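Local coordinates for vascular protein tyrosine phosphatase 1 (Rattus norvegicus, PDB 3I36) that probably catalyses the hydrolysis of phosphotyrosine in target proteins, releasing phosphate, through this cytoplasmic catalytic domain of a receptor-type tyrosine phosphatase, at residues V87-Q92 with W133-Y138; P61-E66 with P81-R86. All blocks are in the same frame, centred on the assembly; numbering follows the deposited sequence.

Contact 1. Residues V87-Q92 with W133-Y138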
# COMPACT_ATOMS: atom_id res chain seq x y z
N VAL A 87 5.51 -4.24 11.11
CA VAL A 87 4.38 -4.07 12.01
C VAL A 87 4.43 -5.23 12.99
O VAL A 87 4.41 -6.39 12.59
CB VAL A 87 3.07 -4.09 11.23
CG1 VAL A 87 1.89 -3.98 12.18
CG2 VAL A 87 3.05 -2.97 10.17
N LYS A 88 4.50 -4.91 14.28
CA LYS A 88 4.58 -5.95 15.30
C LYS A 88 3.24 -6.07 15.99
O LYS A 88 2.73 -5.09 16.51
CB LYS A 88 5.66 -5.61 16.32
CG LYS A 88 7.05 -5.56 15.73
CD LYS A 88 8.07 -5.12 16.76
CE LYS A 88 9.36 -4.68 16.08
NZ LYS A 88 10.40 -4.25 17.07
N LEU A 89 2.68 -7.27 15.99
CA LEU A 89 1.39 -7.49 16.62
C LEU A 89 1.58 -7.92 18.06
O LEU A 89 2.71 -8.14 18.51
CB LEU A 89 0.61 -8.56 15.86
CG LEU A 89 0.56 -8.28 14.35
CD1 LEU A 89 -0.20 -9.40 13.65
CD2 LEU A 89 -0.05 -6.89 14.07
N SER A 90 0.48 -8.01 18.79
CA SER A 90 0.51 -8.47 20.16
C SER A 90 1.03 -9.89 20.18
O SER A 90 0.98 -10.60 19.17
CB SER A 90 -0.90 -8.44 20.76
OG SER A 90 -1.78 -9.16 19.92
N VAL A 91 1.56 -10.30 21.31
CA VAL A 91 2.02 -11.67 21.44
C VAL A 91 1.12 -12.35 22.45
O VAL A 91 0.77 -11.76 23.48
CB VAL A 91 3.48 -11.71 21.89
CG1 VAL A 91 4.37 -11.13 20.82
CG2 VAL A 91 3.65 -10.95 23.19
N GLN A 92 0.73 -13.58 22.14
CA GLN A 92 -0.07 -14.38 23.06
C GLN A 92 0.84 -15.36 23.76
O GLN A 92 1.25 -15.15 24.91
CB GLN A 92 -1.17 -15.14 22.30
CG GLN A 92 -2.37 -14.29 21.86
CD GLN A 92 -2.13 -13.54 20.55
OE1 GLN A 92 -2.47 -14.02 19.47
NE2 GLN A 92 -1.54 -12.34 20.65
N TRP A 133 -6.99 -4.46 13.61
CA TRP A 133 -7.55 -4.03 14.89
C TRP A 133 -6.51 -3.30 15.74
O TRP A 133 -6.72 -2.16 16.17
CB TRP A 133 -8.09 -5.19 15.71
CG TRP A 133 -8.62 -4.65 16.97
CD1 TRP A 133 -8.02 -4.66 18.20
CD2 TRP A 133 -9.82 -3.88 17.11
NE1 TRP A 133 -8.81 -3.98 19.11
CE2 TRP A 133 -9.91 -3.49 18.46
CE3 TRP A 133 -10.84 -3.51 16.22
CZ2 TRP A 133 -10.99 -2.76 18.95
CZ3 TRP A 133 -11.91 -2.77 16.71
CH2 TRP A 133 -11.97 -2.40 18.06
N GLU A 134 -5.39 -3.96 15.97
CA GLU A 134 -4.42 -3.44 16.91
C GLU A 134 -3.77 -2.16 16.42
O GLU A 134 -3.32 -1.35 17.22
CB GLU A 134 -3.34 -4.48 17.19
CG GLU A 134 -3.91 -5.68 17.93
CD GLU A 134 -2.87 -6.73 18.19
OE1 GLU A 134 -1.68 -6.50 17.84
OE2 GLU A 134 -3.24 -7.77 18.74
N LYS A 135 -3.70 -2.00 15.11
CA LYS A 135 -3.00 -0.85 14.58
C LYS A 135 -3.94 0.26 14.15
O LYS A 135 -3.53 1.21 13.51
CB LYS A 135 -2.06 -1.25 13.45
CG LYS A 135 -1.06 -2.31 13.85
CD LYS A 135 -0.34 -1.95 15.16
CE LYS A 135 0.72 -3.00 15.51
NZ LYS A 135 1.27 -2.86 16.89
N ASN A 136 -5.21 0.13 14.52
CA ASN A 136 -6.13 1.26 14.41
C ASN A 136 -6.43 1.57 12.95
O ASN A 136 -6.60 2.73 12.58
CB ASN A 136 -5.52 2.49 15.08
CG ASN A 136 -6.54 3.54 15.41
OD1 ASN A 136 -7.66 3.21 15.78
ND2 ASN A 136 -6.17 4.81 15.26
N VAL A 137 -6.51 0.53 12.13
CA VAL A 137 -6.78 0.71 10.71
C VAL A 137 -8.26 0.93 10.47
O VAL A 137 -9.07 0.13 10.89
CB VAL A 137 -6.29 -0.52 9.92
CG1 VAL A 137 -6.70 -0.42 8.46
CG2 VAL A 137 -4.78 -0.60 10.02
N TYR A 138 -8.60 2.04 9.82
CA TYR A 138 -9.98 2.35 9.46
C TYR A 138 -10.16 2.23 7.95
O TYR A 138 -11.27 2.16 7.45
CB TYR A 138 -10.33 3.77 9.87
CG TYR A 138 -10.74 3.92 11.31
CD1 TYR A 138 -9.84 3.69 12.33
CD2 TYR A 138 -12.02 4.30 11.63
CE1 TYR A 138 -10.22 3.84 13.67
CE2 TYR A 138 -12.42 4.45 12.95
CZ TYR A 138 -11.52 4.23 13.96
OH TYR A 138 -11.92 4.39 15.26

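Contact 2. Residues P61-E66 with P81-R86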
# COMPACT_ATOMS: atom_id res chain seq x y z
N PRO A 61 18.10 -5.75 8.00
CA PRO A 61 17.78 -7.07 8.54
C PRO A 61 16.29 -7.37 8.42
O PRO A 61 15.45 -6.47 8.57
CB PRO A 61 18.18 -6.95 10.01
CG PRO A 61 19.28 -5.97 10.00
CD PRO A 61 18.97 -4.98 8.91
N LYS A 62 15.97 -8.63 8.14
CA LYS A 62 14.60 -9.10 8.05
C LYS A 62 14.56 -10.38 8.86
O LYS A 62 14.05 -11.40 8.38
CB LYS A 62 14.23 -9.43 6.61
CG LYS A 62 14.84 -8.53 5.56
CD LYS A 62 14.95 -9.22 4.22
CE LYS A 62 16.10 -10.20 4.21
NZ LYS A 62 16.72 -10.23 2.87
N TYR A 63 15.09 -10.34 10.07
CA TYR A 63 15.23 -11.55 10.86
C TYR A 63 13.88 -12.16 11.24
O TYR A 63 13.70 -13.36 11.15
CB TYR A 63 16.04 -11.28 12.12
CG TYR A 63 17.46 -10.88 11.81
CD1 TYR A 63 18.13 -11.47 10.75
CD2 TYR A 63 18.12 -9.92 12.56
CE1 TYR A 63 19.43 -11.12 10.44
CE2 TYR A 63 19.42 -9.56 12.27
CZ TYR A 63 20.07 -10.16 11.20
OH TYR A 63 21.37 -9.81 10.89
N ALA A 64 12.93 -11.33 11.68
CA ALA A 64 11.65 -11.89 12.12
C ALA A 64 11.00 -12.63 10.95
O ALA A 64 10.48 -13.73 11.11
CB ALA A 64 10.72 -10.79 12.65
N ALA A 65 11.04 -12.01 9.78
CA ALA A 65 10.45 -12.60 8.58
C ALA A 65 11.08 -13.94 8.22
O ALA A 65 10.46 -14.74 7.53
CB ALA A 65 10.58 -11.66 7.40
N GLU A 66 12.30 -14.16 8.67
CA GLU A 66 13.06 -15.36 8.30
C GLU A 66 13.00 -16.44 9.37
O GLU A 66 13.48 -17.56 9.16
CB GLU A 66 14.51 -14.98 7.99
CG GLU A 66 14.64 -14.20 6.69
CD GLU A 66 16.01 -13.55 6.51
OE1 GLU A 66 16.76 -13.43 7.51
OE2 GLU A 66 16.32 -13.14 5.38
N PRO A 81 9.38 -8.27 5.29
CA PRO A 81 9.40 -6.98 5.97
C PRO A 81 10.74 -6.79 6.67
O PRO A 81 11.24 -7.70 7.33
CB PRO A 81 8.29 -7.11 7.00
CG PRO A 81 8.20 -8.63 7.27
CD PRO A 81 8.39 -9.19 5.87
N TYR A 82 11.32 -5.60 6.55
CA TYR A 82 12.49 -5.27 7.34
C TYR A 82 12.08 -5.12 8.79
O TYR A 82 11.02 -4.58 9.09
CB TYR A 82 13.14 -3.97 6.84
CG TYR A 82 13.54 -4.05 5.40
CD1 TYR A 82 14.29 -5.12 4.93
CD2 TYR A 82 13.17 -3.05 4.50
CE1 TYR A 82 14.65 -5.22 3.61
CE2 TYR A 82 13.54 -3.14 3.16
CZ TYR A 82 14.28 -4.22 2.72
OH TYR A 82 14.66 -4.32 1.41
N ASP A 83 12.93 -5.62 9.68
CA ASP A 83 12.68 -5.54 11.11
C ASP A 83 12.49 -4.10 11.55
O ASP A 83 11.69 -3.80 12.43
CB ASP A 83 13.87 -6.11 11.86
CG ASP A 83 14.05 -7.60 11.61
OD1 ASP A 83 13.02 -8.29 11.54
OD2 ASP A 83 15.20 -8.06 11.47
N ILE A 84 13.23 -3.20 10.93
CA ILE A 84 13.24 -1.83 11.40
C ILE A 84 11.88 -1.14 11.26
O ILE A 84 11.60 -0.16 11.94
CB ILE A 84 14.32 -1.01 10.66
CG1 ILE A 84 14.60 0.30 11.39
CG2 ILE A 84 13.92 -0.78 9.21
CD1 ILE A 84 15.89 0.96 10.96
N SER A 85 11.03 -1.67 10.39
CA SER A 85 9.78 -1.00 10.07
C SER A 85 8.60 -1.95 10.15
O SER A 85 7.47 -1.57 9.86
CB SER A 85 9.86 -0.45 8.64
OG SER A 85 10.17 -1.50 7.73
N ARG A 86 8.86 -3.19 10.54
CA ARG A 86 7.81 -4.19 10.44
C ARG A 86 6.73 -3.90 11.47
O ARG A 86 6.99 -3.35 12.55
CB ARG A 86 8.37 -5.61 10.60
CG ARG A 86 8.78 -5.97 12.00
CD ARG A 86 9.23 -7.41 12.05
NE ARG A 86 9.61 -7.80 13.40
CZ ARG A 86 8.83 -8.51 14.20
NH1 ARG A 86 7.64 -8.92 13.78
NH2 ARG A 86 9.25 -8.81 15.42
O HOH W 1 15.63 -3.94 9.50
O HOH W 2 11.54 -9.24 9.62

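Contact 1. Residues V87-Q92 with W133-Y138
Lys-135 bends at its second torsion (chi2 -50°) and then runs out extended, so its ammonium lies beside the backbone of 87-92; Glu-134, straight beyond CG, sends its carboxylate across Leu-89 at roughly a right angle. Ser-90 completes the pairing with OG in the crowded position between its own N and carbonyl carbon, facing that carboxylate. OE1 of Glu-134 accepts the backbone N-H of Ser-90 (N to OE1 2.8 Å, 153° at the hydrogen), and OE2 accepts the hydroxyl, each through its syn lone pair; this pair of bonds should restrict rotation of the carboxylate about CG-CD. At 2.3 Å, Ser-90 OG to Glu-134 OE2 is very short for a hydrogen bond, so the fit there is tight. Arg-130 donates to the Ser-90 carbonyl and makes a long, weak ion pair with the same Glu-134 oxygen. Lys-135 NZ meets the Lys-88 O nearly along the C=O axis, at 162° and 2.7 Å. Its aliphatic part slides past Val-87 in the opposite direction, with CE of Lys-135 3.7 Å from CG1 of Val-87. An alanine in place of Lys-135 would remove the ammonium donor to Lys-88 O and the CE contact with Val-87 CG1, and would probably loosen the link between the helix end and 87-88. The lysine is the first residue after helix 125-134 to leave helical torsions, and Asn-136, with positive phi, is the C-prime residue of a Schellman motif; the C-terminal end of this helix thus meets the end of the weakly bonded strand 86-88 and the following loop in the tyrosine phosphatase fold.

Contact 2. Residues P61-E66 with P81-R86
The carboxylate of Asp-83 points at the start of the short, weakly bonded helix around 63-66, and its side chain crosses that of Tyr-63 at about a right angle, with the ring and carboxylate planes 43° apart. Each oxygen takes one of two consecutive backbone N-H groups through its syn lone pair. Tyr-63 N lies 2.7 Å from Asp-83 OD2 (151° at the hydrogen), and Ala-64 N lies 3.0 Å from Asp-83 OD1 in a straighter bond (167°). The backbone answers in the other direction: Asp-83 N donates to Pro-61 O at 2.9 Å, in the carbonyl plane.

Flanking groups are oriented just as specifically. The Ala-64 methyl sits over the centre of one face of the Arg-86 guanidinium, with CB 3.3 Å from CZ of Arg-86; that guanidinium extends on to a salt bridge with Asp-98. Lys-62 and Tyr-82 run side by side in the same direction, the lysine touching the edge of the ring, CG to CD1 of Tyr-82 3.5 Å. At the Pro-81 end of the interface, Ala-65 CB packs on the Pro-81 ring, 3.6 Å from its CD. One water bridges Ala-65 N, Pro-81 O and Asp-83 OD1, and another joins Pro-61 O to Ile-84 N.

Asp-83 and Arg-86 are the first and fourth residues of the DxxRVxL motif of tyrosine phosphatases, which follows the phosphotyrosine-recognition loop. OD1 of Asp-83 accepts the water at 2.6 Å as well as Ala-64 N, so at least three donors grip the carboxylate; with the positive end of a helix turn beside it and the arginine making a long ion pair, Asp-83 is probably kept ionised.

Contact 2 closes where contact 1 opens: Arg-86 and Val-87 are consecutive, and the contacts touch nowhere else, their centres lying 16 Å apart. Asp-98 connects both, pairing with the Arg-86 guanidinium and bonding through its backbone to Leu-89. One half of each, 81-86 and 87-92, forms a continuous run of chain past the probable substrate site: the side chain of Pro-81 is about 8 Å from that of Val-248, and that of Val-87 about 11 Å from that of Gly-247, both in the probable phosphate-binding loop with the likely nucleophile Cys-244. The side chain of Tyr-82 is about 11 Å from that of Gln-288, a probable substrate-binding residue. Neither contact therefore reaches the site directly.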